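Local coordinates for protein Isomerase/lactonizing enzyme (Agrobacterium fabrum str. C58, PDB 2NQL) that is named an isomerase/lactonizing enzyme and belongs by family to the enolase superfamily, pairing an N-terminal capping domain with a barrel domain that holds a sodium ion, at residues A[9-15]-A[384-388]; A[51-55]-A[66-72]; A[62-66]-A[132-137]; A[139-143]-A[367-373]; A[352-356]-A[375-381]. All blocks are in the same frame, centred on the assembly; numbering follows the deposited sequence.

In the fold
The contacts lie in the N-terminal domain sheet and where later chain packs against it. Contacts 1, 2 and 3 reach one antiparallel sheet, with strand order 64-70, 50-59, 5-15, 386-387: contact 2 is the hairpin at one side, contact 1, about 8 Å away between centres, adds the last strand at the other, and contact 3 sets helix 117-138 against strand 64-70. Contact 4, about 10 Å from contact 3 between centres, ties the chain after that helix to the loop 367-373. Contact 5 crosses contact 4 in chain order and leads through helix 379-384 to contact 1. Between domains, Trp66 (contacts 2 and 3) packs on Pro377 of contact 5 and Asp132 bonds Leu373 of contact 4.

Contact 1 (A[9-15]-A[384-388]); sequences EVFTLTQ and LIERI. With SO4 (sulfate ion), chain E.
This is an antiparallel strand pairing in which the chain's C-terminal end adds the edge strand 386-387 to the N-terminal domain sheet of an enolase-superfamily protein, beside strand 5-15. Strand 9-15 is extended throughout, the other segment from Ile385 onward. Phe11 and Arg387 form a non-hydrogen-bonded pair (CA-CA 4.5 Å), Thr12 and Glu386 a hydrogen-bonded one (CA-CA 5.5 Å). Thr12 N gives to Glu386 O and Glu386 N to Thr12 O, both at 2.9 Å, and Ile388 N reaches Val10 O at 3.1 Å. On the face of Phe11 and Leu13, apolar side chains pair: Phe11 (chi1 m, chi2 near -90°) takes CD1 of Ile385 (chi1 p, chi2 t) over its ring, a CH-pi contact 3.6 Å from the centroid, and Leu13 CD1 meets Leu384 CB at 3.6 Å. On the face of Thr12 and Glu386, polar ends share a water, 2.7 Å from Thr12 OG1 and from Thr14 OG1 and 2.6 Å from Glu386 OE1. Helix 75-90 packs on Val10, Thr12 and Ile388. A sulfate ion, probably from the crystallisation liquor, accepts from Arg387 N at 2.8 Å through O4. The long Arg387 side chain (m, t, t, chi4 near -81°) runs out along Phe11, whose CE1 lies over one guanidinium face, and salt-bridges Glu9, whose carboxylate also pairs with Arg56; Arg387 NH1 sits 3.0 Å from Glu9 OE2.

Contact 2 (A[51-55]-A[66-72]); sequences RSVLV and WGETYGI
A beta hairpin of strands 50-59 and 64-70 forms this buried contact, on the side of the N-terminal domain sheet away from the C-terminal edge strand. The short strand axes approach to 4.5 Å, at 157° between their directions. Val53 with Thr69 and Val55 with Gly67 are hydrogen-bonded pairs: Val53 N to Thr69 O is 3.0 Å, Thr69 N to Val53 O 2.9 Å, Val55 N to Gly67 O 2.8 Å and Gly67 N to Val55 O 2.9 Å. Leu54 and Glu68 make the non-hydrogen-bonded pair between them, CA-CA 4.4 Å. Val53 and Val55, both chi1 t, share a face with Thr69 and pack toward helices 75-90 and 117-138, where branched apolar side chains fit. On the other face Leu54 (m, t) sets CB 4.0 Å from Trp66 CZ3, at the edge of an indole with chi1 m and chi2 near 91°. Glu68, fully extended (t, t), carries its buried carboxylate to Ser52, whose p rotamer lets OG donate to Glu68 OE2 at 2.6 Å; the backbone of Ala320 and Phe323 gives further bonds, so the charge is met by several hydrogen-bond donors. Beyond the strand, Gly71 lies so close to Ser52 (CA-CA 3.7 Å) that a CB would clash. Arg51 (t, t, p) curves over the backbone here, with NE 2.8 Å from Gly71 O and NH2 3.0 Å from Ile72 O.

Contact 3 (A[62-66]-A[132-137]); sequences GTVGW and DIAGQE
Strand 64-70 of the N-terminal domain sheet packs against helix 117-138. The short strand and helix axes approach to 7.5 Å, at 139° between their directions. Thr63 (chi1 m) points at the helix: its CG2 lies 4.1 Å from Ile133 CG2, while a water bridges its OG1 (2.7 Å) to Glu137 OE2 (2.6 Å), whose carboxylate Asn2 and Ser3 also hold. Val64 directs its side chain away but uses its backbone. Its O accepts from Gln136 NE2 at 2.8 Å, and a second water joins Val64 N (2.8 Å) to Gln136 OE1 (2.7 Å). Gly65 makes the closest backbone approach, CA to CA of Ile133 being 5.0 Å; a CB here would run into Ile133 CG1, so glycine suits the spot. At Trp66, whose side chain turns away, N donates to Asp132 OD2 at 2.9 Å. Asp132 (chi1 t) also receives Gln136 NE2 on OD1 at 3.2 Å, one helical turn apart, and OD1 accepts from Leu373 N of the 367-373 loop. Asp132 and Gln136 thus take up Trp66 N and Val64 O, so the helix is joined to the sheet by directional bonds as well as by apolar packing.

Contact 4 (A[139-143]-A[367-373]); sequences GKSIR and LPSGPGL
Neither segment is a regular strand, yet they run side by side at Ser141 and Gly372, a single backbone bridge with CA atoms 4.5 Å apart. Gly372 N donates to Lys140 O and Ile142 N to Gly372 O, each at 2.9 Å. Gly139 (phi 62°, psi 35°) ends the preceding helix in a Schellman motif, and Gly372 turns with phi 66° and psi -137°; both positive phi values are easily reached by glycine. Pro371, extended at phi -70° and psi 162°, brings CB to 3.9 Å from Gly139 C. The bridge joins the chain leaving helix 117-138 of the N-terminal domain to the loop after strand 364-366 of the barrel domain, so the two parts of this enolase-superfamily fold are linked through backbone. Ser141 (chi1 p) is the N-cap of helix 142-145, its OG accepting from Asp144 N. Ile142 (m, t) sends CD1 to 4.0 Å from Leu373 CD1, an apolar pair beside helix 117-138. Arg143 (chi1 p, then t, t) reaches back over the loop, long enough for NH1 and NH2 to bond Pro368 O at 3.2 and 3.1 Å, while Asp151 takes its salt bridge. Leu367 CD2 packs over a guanidinium face, lying 3.6 Å from Arg143 CD.

Contact 5 (A[352-356]-A[375-381]); sequences RLLDG and VRPSEAA
Backbone hydrogen bonds pair strands 354-355 and 376-377 in a small antiparallel sheet of the barrel-domain chain. Asp355 with Arg376 is the hydrogen-bonded pair, Asp355 N to Arg376 O at 2.8 Å and Arg376 N to Asp355 O at 3.0 Å; Leu354 and Pro377 are the non-hydrogen-bonded pair (CA-CA 4.6 Å), side chains diverging, and Ser378 N reaches Leu353 O at 2.8 Å. Capping follows: Ser378 (chi1 p), the N-cap of helix 379-384, donates OG to Arg352 O at 2.7 Å and accepts Ala381 N on OG at 3.2 Å. The charged pair lies on one face, Asp355 OD2 (chi1 m) salt-bridging Arg376 NE at 3.0 Å. Apolar contacts are Leu353 CD2 to Ala381 CB, 4.1 Å, and Leu354 CD2 to Val375 CG2, 4.2 Å, beside Ile322. Leu353 touches strand 5-15, and Arg376 and Pro377 touch Trp66. Gly356, at phi 127°, leaves room for Val375. A serine hydroxyl that both gives and accepts thus couples the helix start to the backbone before strand 354-355.

Contact 1 (A[9-15]-A[384-388])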
# COMPACT_ATOMS: atom_id res chain seq x y z
N GLU A 9 16.36 -1.16 16.41
CA GLU A 9 17.43 -0.62 15.58
C GLU A 9 17.22 -1.10 14.14
O GLU A 9 16.98 -2.30 13.92
CB GLU A 9 18.79 -1.13 16.07
CG GLU A 9 19.23 -0.63 17.46
CD GLU A 9 20.42 -1.43 17.96
OE1 GLU A 9 20.20 -2.45 18.64
OE2 GLU A 9 21.55 -1.04 17.62
N VAL A 10 17.30 -0.18 13.18
CA VAL A 10 17.09 -0.55 11.76
C VAL A 10 18.40 -0.47 10.97
O VAL A 10 19.18 0.46 11.14
CB VAL A 10 16.06 0.39 11.08
CG1 VAL A 10 15.60 -0.21 9.76
CG2 VAL A 10 14.83 0.56 11.99
N PHE A 11 18.60 -1.46 10.10
CA PHE A 11 19.81 -1.58 9.30
C PHE A 11 19.46 -1.98 7.88
O PHE A 11 18.40 -2.54 7.63
CB PHE A 11 20.74 -2.67 9.82
CG PHE A 11 21.14 -2.51 11.25
CD1 PHE A 11 22.28 -1.78 11.59
CD2 PHE A 11 20.41 -3.13 12.26
CE1 PHE A 11 22.68 -1.65 12.94
CE2 PHE A 11 20.79 -2.99 13.62
CZ PHE A 11 21.92 -2.26 13.94
N THR A 12 20.38 -1.68 6.96
CA THR A 12 20.38 -2.36 5.66
C THR A 12 21.60 -3.28 5.56
O THR A 12 22.63 -3.04 6.19
CB THR A 12 20.41 -1.39 4.47
OG1 THR A 12 21.48 -0.46 4.65
CG2 THR A 12 19.07 -0.65 4.40
N LEU A 13 21.43 -4.34 4.80
CA LEU A 13 22.56 -5.17 4.34
C LEU A 13 22.53 -5.13 2.82
O LEU A 13 21.55 -5.54 2.21
CB LEU A 13 22.40 -6.60 4.88
CG LEU A 13 23.38 -7.69 4.38
CD1 LEU A 13 24.79 -7.19 4.50
CD2 LEU A 13 23.21 -9.00 5.19
N THR A 14 23.61 -4.62 2.23
CA THR A 14 23.69 -4.45 0.79
C THR A 14 24.92 -5.22 0.33
O THR A 14 25.99 -5.07 0.92
CB THR A 14 23.90 -2.96 0.39
OG1 THR A 14 22.92 -2.15 1.06
CG2 THR A 14 23.73 -2.77 -1.11
N GLN A 15 24.75 -6.04 -0.70
CA GLN A 15 25.86 -6.78 -1.31
C GLN A 15 25.68 -6.85 -2.82
O GLN A 15 24.55 -6.80 -3.33
CB GLN A 15 25.91 -8.21 -0.77
CG GLN A 15 26.29 -8.33 0.73
CD GLN A 15 26.95 -9.64 1.03
OE1 GLN A 15 26.29 -10.68 1.09
NE2 GLN A 15 28.25 -9.61 1.18
N LEU A 384 28.92 -6.11 8.15
CA LEU A 384 28.46 -5.54 6.87
C LEU A 384 27.25 -4.59 7.00
O LEU A 384 27.07 -3.71 6.17
CB LEU A 384 28.12 -6.67 5.90
CG LEU A 384 29.31 -7.57 5.55
CD1 LEU A 384 28.87 -8.63 4.53
CD2 LEU A 384 30.49 -6.70 5.04
N ILE A 385 26.44 -4.78 8.03
CA ILE A 385 25.20 -3.98 8.12
C ILE A 385 25.51 -2.49 8.33
O ILE A 385 26.52 -2.15 8.95
CB ILE A 385 24.25 -4.53 9.20
CG1 ILE A 385 24.89 -4.52 10.60
CG2 ILE A 385 23.76 -5.93 8.76
CD1 ILE A 385 23.98 -4.95 11.75
N GLU A 386 24.66 -1.62 7.78
CA GLU A 386 24.80 -0.16 7.97
C GLU A 386 23.51 0.32 8.66
O GLU A 386 22.42 -0.13 8.29
CB GLU A 386 24.88 0.56 6.60
CG GLU A 386 26.11 0.25 5.76
CD GLU A 386 26.12 1.00 4.41
OE1 GLU A 386 25.32 0.67 3.49
OE2 GLU A 386 26.95 1.93 4.27
N ARG A 387 23.64 1.21 9.63
CA ARG A 387 22.49 1.87 10.24
C ARG A 387 21.71 2.69 9.21
O ARG A 387 22.30 3.28 8.30
CB ARG A 387 22.93 2.76 11.40
CG ARG A 387 23.60 2.02 12.54
CD ARG A 387 23.62 2.85 13.81
NE ARG A 387 24.29 2.16 14.91
CZ ARG A 387 23.70 1.24 15.67
NH1 ARG A 387 22.44 0.90 15.46
NH2 ARG A 387 24.38 0.66 16.65
N ILE A 388 20.39 2.71 9.36
CA ILE A 388 19.53 3.53 8.49
C ILE A 388 18.41 4.15 9.36
O ILE A 388 17.92 5.24 9.03
CB ILE A 388 19.00 2.70 7.28
CG1 ILE A 388 18.29 3.60 6.25
CG2 ILE A 388 18.14 1.52 7.75
CD1 ILE A 388 18.02 2.92 4.87
OXT ILE A 388 18.04 3.59 10.42
S SO4 E . 27.28 2.68 9.84
O1 SO4 E . 27.14 2.56 8.38
O2 SO4 E . 28.60 2.21 10.25
O3 SO4 E . 27.10 4.07 10.25
O4 SO4 E . 26.27 1.86 10.48
O HOH W 1 20.40 1.31 13.64
O HOH W 2 23.78 -1.37 3.50
O HOH W 3 25.64 -3.41 3.95

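Contact 2 (A[51-55]-A[66-72])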
# COMPACT_ATOMS: atom_id res chain seq x y z
N ARG A 51 19.77 -6.21 -1.48
CA ARG A 51 19.65 -5.34 -0.28
C ARG A 51 18.39 -5.74 0.48
O ARG A 51 17.37 -6.04 -0.14
CB ARG A 51 19.56 -3.85 -0.68
CG ARG A 51 19.62 -2.86 0.51
CD ARG A 51 19.87 -1.43 0.02
NE ARG A 51 18.89 -0.96 -0.95
CZ ARG A 51 19.08 0.11 -1.72
NH1 ARG A 51 20.22 0.81 -1.66
NH2 ARG A 51 18.13 0.45 -2.57
N SER A 52 18.47 -5.76 1.80
CA SER A 52 17.25 -5.96 2.58
C SER A 52 17.36 -5.10 3.82
O SER A 52 18.44 -4.58 4.14
CB SER A 52 17.08 -7.44 2.97
OG SER A 52 18.17 -7.89 3.75
N VAL A 53 16.24 -4.95 4.52
CA VAL A 53 16.22 -4.17 5.76
C VAL A 53 16.16 -5.13 6.92
O VAL A 53 15.29 -6.00 6.94
CB VAL A 53 14.98 -3.21 5.81
CG1 VAL A 53 14.77 -2.66 7.27
CG2 VAL A 53 15.16 -2.06 4.81
N LEU A 54 17.05 -4.96 7.88
CA LEU A 54 17.09 -5.81 9.08
C LEU A 54 16.69 -4.99 10.30
O LEU A 54 17.03 -3.81 10.40
CB LEU A 54 18.51 -6.35 9.29
CG LEU A 54 18.90 -7.48 8.32
CD1 LEU A 54 20.42 -7.61 8.29
CD2 LEU A 54 18.28 -8.77 8.83
N VAL A 55 16.00 -5.63 11.25
CA VAL A 55 15.66 -4.96 12.52
C VAL A 55 16.21 -5.77 13.69
O VAL A 55 15.98 -6.97 13.75
CB VAL A 55 14.11 -4.79 12.68
CG1 VAL A 55 13.76 -4.30 14.09
CG2 VAL A 55 13.60 -3.78 11.65
N TRP A 66 15.62 -10.66 15.94
CA TRP A 66 15.87 -10.10 14.61
C TRP A 66 14.68 -10.28 13.69
O TRP A 66 14.00 -11.34 13.69
CB TRP A 66 17.11 -10.75 13.97
CG TRP A 66 18.42 -10.28 14.55
CD1 TRP A 66 19.11 -10.84 15.60
CD2 TRP A 66 19.22 -9.19 14.08
NE1 TRP A 66 20.28 -10.16 15.81
CE2 TRP A 66 20.37 -9.13 14.91
CE3 TRP A 66 19.07 -8.23 13.06
CZ2 TRP A 66 21.38 -8.18 14.72
CZ3 TRP A 66 20.09 -7.27 12.88
CH2 TRP A 66 21.21 -7.25 13.70
N GLY A 67 14.42 -9.24 12.88
CA GLY A 67 13.42 -9.33 11.83
C GLY A 67 14.02 -8.78 10.54
O GLY A 67 15.11 -8.21 10.55
N GLU A 68 13.28 -8.93 9.45
CA GLU A 68 13.78 -8.50 8.14
C GLU A 68 12.60 -8.27 7.19
O GLU A 68 11.56 -8.92 7.32
CB GLU A 68 14.72 -9.59 7.57
CG GLU A 68 15.55 -9.17 6.32
CD GLU A 68 16.28 -10.35 5.66
OE1 GLU A 68 16.00 -11.52 6.00
OE2 GLU A 68 17.11 -10.08 4.76
N THR A 69 12.77 -7.35 6.25
CA THR A 69 11.79 -7.16 5.19
C THR A 69 12.54 -6.71 3.93
O THR A 69 13.77 -6.62 3.94
CB THR A 69 10.69 -6.11 5.61
OG1 THR A 69 9.67 -6.04 4.63
CG2 THR A 69 11.30 -4.71 5.89
N TYR A 70 11.79 -6.43 2.88
CA TYR A 70 12.34 -5.96 1.62
C TYR A 70 13.11 -4.68 1.84
O TYR A 70 12.69 -3.79 2.58
CB TYR A 70 11.22 -5.71 0.61
CG TYR A 70 10.82 -6.95 -0.16
CD1 TYR A 70 10.31 -8.08 0.50
CD2 TYR A 70 10.97 -7.00 -1.55
CE1 TYR A 70 9.95 -9.23 -0.22
CE2 TYR A 70 10.59 -8.15 -2.27
CZ TYR A 70 10.09 -9.25 -1.60
OH TYR A 70 9.70 -10.38 -2.30
N GLY A 71 14.26 -4.61 1.20
CA GLY A 71 15.04 -3.39 1.17
C GLY A 71 15.64 -3.11 -0.19
O GLY A 71 16.44 -2.20 -0.30
N ILE A 72 15.24 -3.86 -1.23
CA ILE A 72 15.79 -3.62 -2.58
C ILE A 72 15.57 -2.21 -3.13
O ILE A 72 16.44 -1.64 -3.81
CB ILE A 72 15.36 -4.67 -3.63
CG1 ILE A 72 13.84 -4.94 -3.59
CG2 ILE A 72 16.19 -5.96 -3.47
CD1 ILE A 72 13.32 -5.51 -4.89
O HOH W 4 14.81 -6.82 -0.45

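Contact 3 (A[62-66]-A[132-137])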
# COMPACT_ATOMS: atom_id res chain seq x y z
N GLY A 62 17.65 -7.94 27.90
CA GLY A 62 18.78 -8.20 27.00
C GLY A 62 18.54 -9.28 25.95
O GLY A 62 19.50 -9.67 25.26
N THR A 63 17.30 -9.76 25.81
CA THR A 63 16.95 -10.71 24.74
C THR A 63 16.95 -9.97 23.40
O THR A 63 16.30 -8.94 23.27
CB THR A 63 15.60 -11.40 24.98
OG1 THR A 63 15.67 -12.14 26.21
CG2 THR A 63 15.25 -12.39 23.86
N VAL A 64 17.71 -10.50 22.44
CA VAL A 64 17.89 -9.86 21.14
C VAL A 64 17.11 -10.67 20.09
O VAL A 64 17.36 -11.88 19.93
CB VAL A 64 19.39 -9.79 20.80
CG1 VAL A 64 19.62 -9.20 19.40
CG2 VAL A 64 20.14 -9.00 21.86
N GLY A 65 16.16 -10.03 19.42
CA GLY A 65 15.38 -10.63 18.35
C GLY A 65 15.73 -9.93 17.04
O GLY A 65 16.12 -8.75 17.03
N TRP A 66 15.62 -10.66 15.94
CA TRP A 66 15.87 -10.10 14.61
C TRP A 66 14.68 -10.28 13.69
O TRP A 66 14.00 -11.34 13.69
CB TRP A 66 17.11 -10.75 13.97
CG TRP A 66 18.42 -10.28 14.55
CD1 TRP A 66 19.11 -10.84 15.60
CD2 TRP A 66 19.22 -9.19 14.08
NE1 TRP A 66 20.28 -10.16 15.81
CE2 TRP A 66 20.37 -9.13 14.91
CE3 TRP A 66 19.07 -8.23 13.06
CZ2 TRP A 66 21.38 -8.18 14.72
CZ3 TRP A 66 20.09 -7.27 12.88
CH2 TRP A 66 21.21 -7.25 13.70
N ASP A 132 10.44 -13.75 17.42
CA ASP A 132 11.79 -14.29 17.77
C ASP A 132 12.01 -14.13 19.27
O ASP A 132 12.40 -15.07 19.97
CB ASP A 132 12.86 -13.54 16.97
CG ASP A 132 14.26 -14.13 17.11
OD1 ASP A 132 14.41 -15.27 17.63
OD2 ASP A 132 15.23 -13.45 16.69
N ILE A 133 11.76 -12.93 19.79
CA ILE A 133 11.86 -12.66 21.23
C ILE A 133 10.90 -13.55 22.05
O ILE A 133 11.33 -14.15 23.05
CB ILE A 133 11.66 -11.14 21.53
CG1 ILE A 133 12.87 -10.34 21.03
CG2 ILE A 133 11.51 -10.90 23.04
CD1 ILE A 133 12.62 -8.82 20.92
N ALA A 134 9.65 -13.65 21.61
CA ALA A 134 8.63 -14.45 22.30
C ALA A 134 9.14 -15.89 22.46
O ALA A 134 9.05 -16.49 23.54
CB ALA A 134 7.30 -14.44 21.52
N GLY A 135 9.71 -16.42 21.39
CA GLY A 135 10.18 -17.81 21.40
C GLY A 135 11.35 -18.00 22.34
O GLY A 135 11.33 -18.91 23.17
N GLN A 136 12.35 -17.13 22.22
CA GLN A 136 13.50 -17.14 23.12
C GLN A 136 13.13 -17.06 24.59
O GLN A 136 13.65 -17.82 25.41
CB GLN A 136 14.46 -16.01 22.80
CG GLN A 136 15.24 -16.23 21.49
CD GLN A 136 16.24 -15.13 21.27
OE1 GLN A 136 17.12 -14.91 22.10
NE2 GLN A 136 16.11 -14.41 20.14
N GLU A 137 12.23 -16.13 24.92
CA GLU A 137 11.72 -15.99 26.29
C GLU A 137 10.96 -17.23 26.79
O GLU A 137 11.03 -17.58 27.97
CB GLU A 137 10.86 -14.72 26.40
CG GLU A 137 11.72 -13.46 26.40
CD GLU A 137 10.92 -12.13 26.48
OE1 GLU A 137 9.78 -12.07 25.99
OE2 GLU A 137 11.49 -11.16 27.03
O HOH W 5 13.98 -10.87 27.82
O HOH W 6 18.89 -13.04 22.86

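Contact 4 (A[139-143]-A[367-373])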
# COMPACT_ATOMS: atom_id res chain seq x y z
N GLY A 139 11.68 -20.25 25.63
CA GLY A 139 12.56 -21.41 25.34
C GLY A 139 11.98 -22.38 24.32
O GLY A 139 12.19 -23.60 24.42
N LYS A 140 11.26 -21.84 23.34
CA LYS A 140 10.54 -22.60 22.32
C LYS A 140 10.86 -22.01 20.95
O LYS A 140 10.95 -20.79 20.82
CB LYS A 140 9.02 -22.52 22.51
CG LYS A 140 8.47 -23.05 23.85
CD LYS A 140 8.65 -24.55 23.95
CE LYS A 140 7.93 -25.10 25.18
NZ LYS A 140 8.20 -26.55 25.34
N SER A 141 10.98 -22.87 19.93
CA SER A 141 11.03 -22.40 18.53
C SER A 141 9.72 -21.67 18.26
O SER A 141 8.69 -21.92 18.92
CB SER A 141 11.19 -23.58 17.57
OG SER A 141 10.03 -24.39 17.64
N ILE A 142 9.74 -20.74 17.30
CA ILE A 142 8.47 -20.10 16.89
C ILE A 142 7.41 -21.15 16.51
O ILE A 142 6.26 -21.05 16.93
CB ILE A 142 8.70 -19.07 15.75
CG1 ILE A 142 9.39 -17.82 16.32
CG2 ILE A 142 7.38 -18.77 14.99
CD1 ILE A 142 9.93 -16.90 15.24
N ARG A 143 7.80 -22.19 15.78
CA ARG A 143 6.82 -23.17 15.38
C ARG A 143 6.17 -23.87 16.57
O ARG A 143 4.96 -24.15 16.53
CB ARG A 143 7.34 -24.14 14.32
CG ARG A 143 8.45 -25.12 14.77
CD ARG A 143 9.04 -25.77 13.52
NE ARG A 143 10.20 -26.63 13.75
CZ ARG A 143 11.44 -26.21 13.99
NH1 ARG A 143 11.71 -24.90 14.10
NH2 ARG A 143 12.41 -27.10 14.15
N LEU A 367 14.54 -27.31 9.04
CA LEU A 367 14.32 -26.11 9.86
C LEU A 367 15.38 -25.99 10.94
O LEU A 367 15.89 -27.01 11.41
CB LEU A 367 12.92 -26.16 10.49
CG LEU A 367 11.87 -25.56 9.56
CD1 LEU A 367 11.52 -26.39 8.32
CD2 LEU A 367 10.65 -25.21 10.31
N PRO A 368 15.67 -24.75 11.40
CA PRO A 368 16.65 -24.59 12.47
C PRO A 368 16.08 -25.10 13.79
O PRO A 368 14.86 -25.30 13.90
CB PRO A 368 16.87 -23.07 12.50
CG PRO A 368 15.61 -22.51 12.01
CD PRO A 368 15.10 -23.46 10.98
N SER A 369 16.95 -25.32 14.77
CA SER A 369 16.58 -26.07 15.98
C SER A 369 16.29 -25.19 17.20
O SER A 369 15.56 -25.59 18.12
CB SER A 369 17.66 -27.08 16.34
OG SER A 369 17.93 -27.94 15.25
N GLY A 370 16.87 -23.99 17.21
CA GLY A 370 16.91 -23.16 18.42
C GLY A 370 15.56 -22.53 18.80
O GLY A 370 14.60 -22.59 18.03
N PRO A 371 15.48 -21.92 19.99
CA PRO A 371 14.27 -21.15 20.31
C PRO A 371 14.16 -19.88 19.49
O PRO A 371 15.16 -19.41 18.95
CB PRO A 371 14.47 -20.78 21.77
CG PRO A 371 15.93 -20.81 21.98
CD PRO A 371 16.44 -21.92 21.10
N GLY A 372 12.95 -19.31 19.42
CA GLY A 372 12.67 -18.16 18.56
C GLY A 372 12.79 -18.54 17.09
O GLY A 372 12.34 -19.61 16.64
N LEU A 373 13.42 -17.65 16.35
CA LEU A 373 13.61 -17.81 14.93
C LEU A 373 14.55 -18.98 14.61
O LEU A 373 14.37 -19.69 13.60
CB LEU A 373 14.16 -16.48 14.40
CG LEU A 373 14.13 -16.17 12.93
CD1 LEU A 373 12.71 -16.11 12.44
CD2 LEU A 373 14.87 -14.84 12.74
O HOH W 7 14.00 -23.03 15.54

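Contact 5 (A[352-356]-A[375-381])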
# COMPACT_ATOMS: atom_id res chain seq x y z
N ARG A 352 26.85 -18.04 5.08
CA ARG A 352 27.89 -17.28 5.75
C ARG A 352 27.34 -16.10 6.55
O ARG A 352 28.01 -15.60 7.44
CB ARG A 352 28.86 -16.72 4.72
CG ARG A 352 30.05 -17.58 4.53
CD ARG A 352 30.83 -17.17 3.30
NE ARG A 352 31.03 -18.35 2.46
CZ ARG A 352 30.41 -18.56 1.30
NH1 ARG A 352 30.64 -19.67 0.62
NH2 ARG A 352 29.54 -17.65 0.82
N LEU A 353 26.14 -15.67 6.18
CA LEU A 353 25.55 -14.47 6.76
C LEU A 353 24.74 -14.80 8.01
O LEU A 353 24.23 -13.90 8.69
CB LEU A 353 24.67 -13.76 5.71
CG LEU A 353 25.42 -13.08 4.54
CD1 LEU A 353 24.43 -12.35 3.62
CD2 LEU A 353 26.52 -12.14 5.00
N LEU A 354 24.63 -16.10 8.33
CA LEU A 354 23.77 -16.54 9.42
C LEU A 354 24.46 -17.48 10.40
O LEU A 354 25.24 -18.36 9.99
CB LEU A 354 22.59 -17.32 8.84
CG LEU A 354 21.62 -16.56 7.93
CD1 LEU A 354 20.70 -17.57 7.31
CD2 LEU A 354 20.85 -15.55 8.77
N ASP A 355 24.13 -17.31 11.68
CA ASP A 355 24.31 -18.39 12.69
C ASP A 355 22.98 -19.15 12.87
O ASP A 355 21.93 -18.53 13.04
CB ASP A 355 24.69 -17.81 14.07
CG ASP A 355 26.05 -17.12 14.07
OD1 ASP A 355 26.93 -17.52 13.27
OD2 ASP A 355 26.23 -16.18 14.88
N GLY A 356 23.03 -20.48 12.86
CA GLY A 356 21.81 -21.29 12.92
C GLY A 356 21.68 -22.32 11.81
O GLY A 356 21.96 -22.03 10.65
N VAL A 375 17.72 -18.62 13.91
CA VAL A 375 18.87 -18.06 13.19
C VAL A 375 19.05 -16.62 13.64
O VAL A 375 18.12 -16.03 14.19
CB VAL A 375 18.75 -18.13 11.61
CG1 VAL A 375 18.45 -19.58 11.11
CG2 VAL A 375 17.72 -17.14 11.07
N ARG A 376 20.24 -16.08 13.39
CA ARG A 376 20.53 -14.64 13.59
C ARG A 376 21.64 -14.26 12.60
O ARG A 376 22.32 -15.15 12.06
CB ARG A 376 20.99 -14.39 15.03
CG ARG A 376 22.32 -15.06 15.35
CD ARG A 376 22.87 -14.64 16.67
NE ARG A 376 24.24 -15.13 16.87
CZ ARG A 376 24.85 -15.18 18.05
NH1 ARG A 376 24.20 -14.78 19.14
NH2 ARG A 376 26.09 -15.64 18.13
N PRO A 377 21.86 -12.95 12.34
CA PRO A 377 23.01 -12.58 11.53
C PRO A 377 24.30 -13.07 12.16
O PRO A 377 24.46 -13.07 13.39
CB PRO A 377 22.95 -11.04 11.52
CG PRO A 377 21.43 -10.77 11.66
CD PRO A 377 21.07 -11.76 12.74
N SER A 378 25.19 -13.58 11.31
CA SER A 378 26.49 -14.05 11.78
C SER A 378 27.37 -12.84 12.11
O SER A 378 27.05 -11.69 11.75
CB SER A 378 27.17 -14.90 10.69
OG SER A 378 27.47 -14.09 9.55
N GLU A 379 28.49 -13.10 12.77
CA GLU A 379 29.49 -12.06 13.02
C GLU A 379 29.94 -11.36 11.73
O GLU A 379 30.08 -10.12 11.71
CB GLU A 379 30.69 -12.63 13.80
CG GLU A 379 31.53 -11.60 14.54
CD GLU A 379 30.75 -10.74 15.54
OE1 GLU A 379 29.98 -11.29 16.36
OE2 GLU A 379 30.92 -9.51 15.51
N ALA A 380 30.10 -12.14 10.65
CA ALA A 380 30.40 -11.57 9.32
C ALA A 380 29.30 -10.61 8.86
O ALA A 380 29.61 -9.50 8.41
CB ALA A 380 30.62 -12.67 8.29
N ALA A 381 28.04 -11.02 8.99
CA ALA A 381 26.90 -10.14 8.62
C ALA A 381 26.91 -8.85 9.45
O ALA A 381 26.67 -7.77 8.92
CB ALA A 381 25.61 -10.85 8.79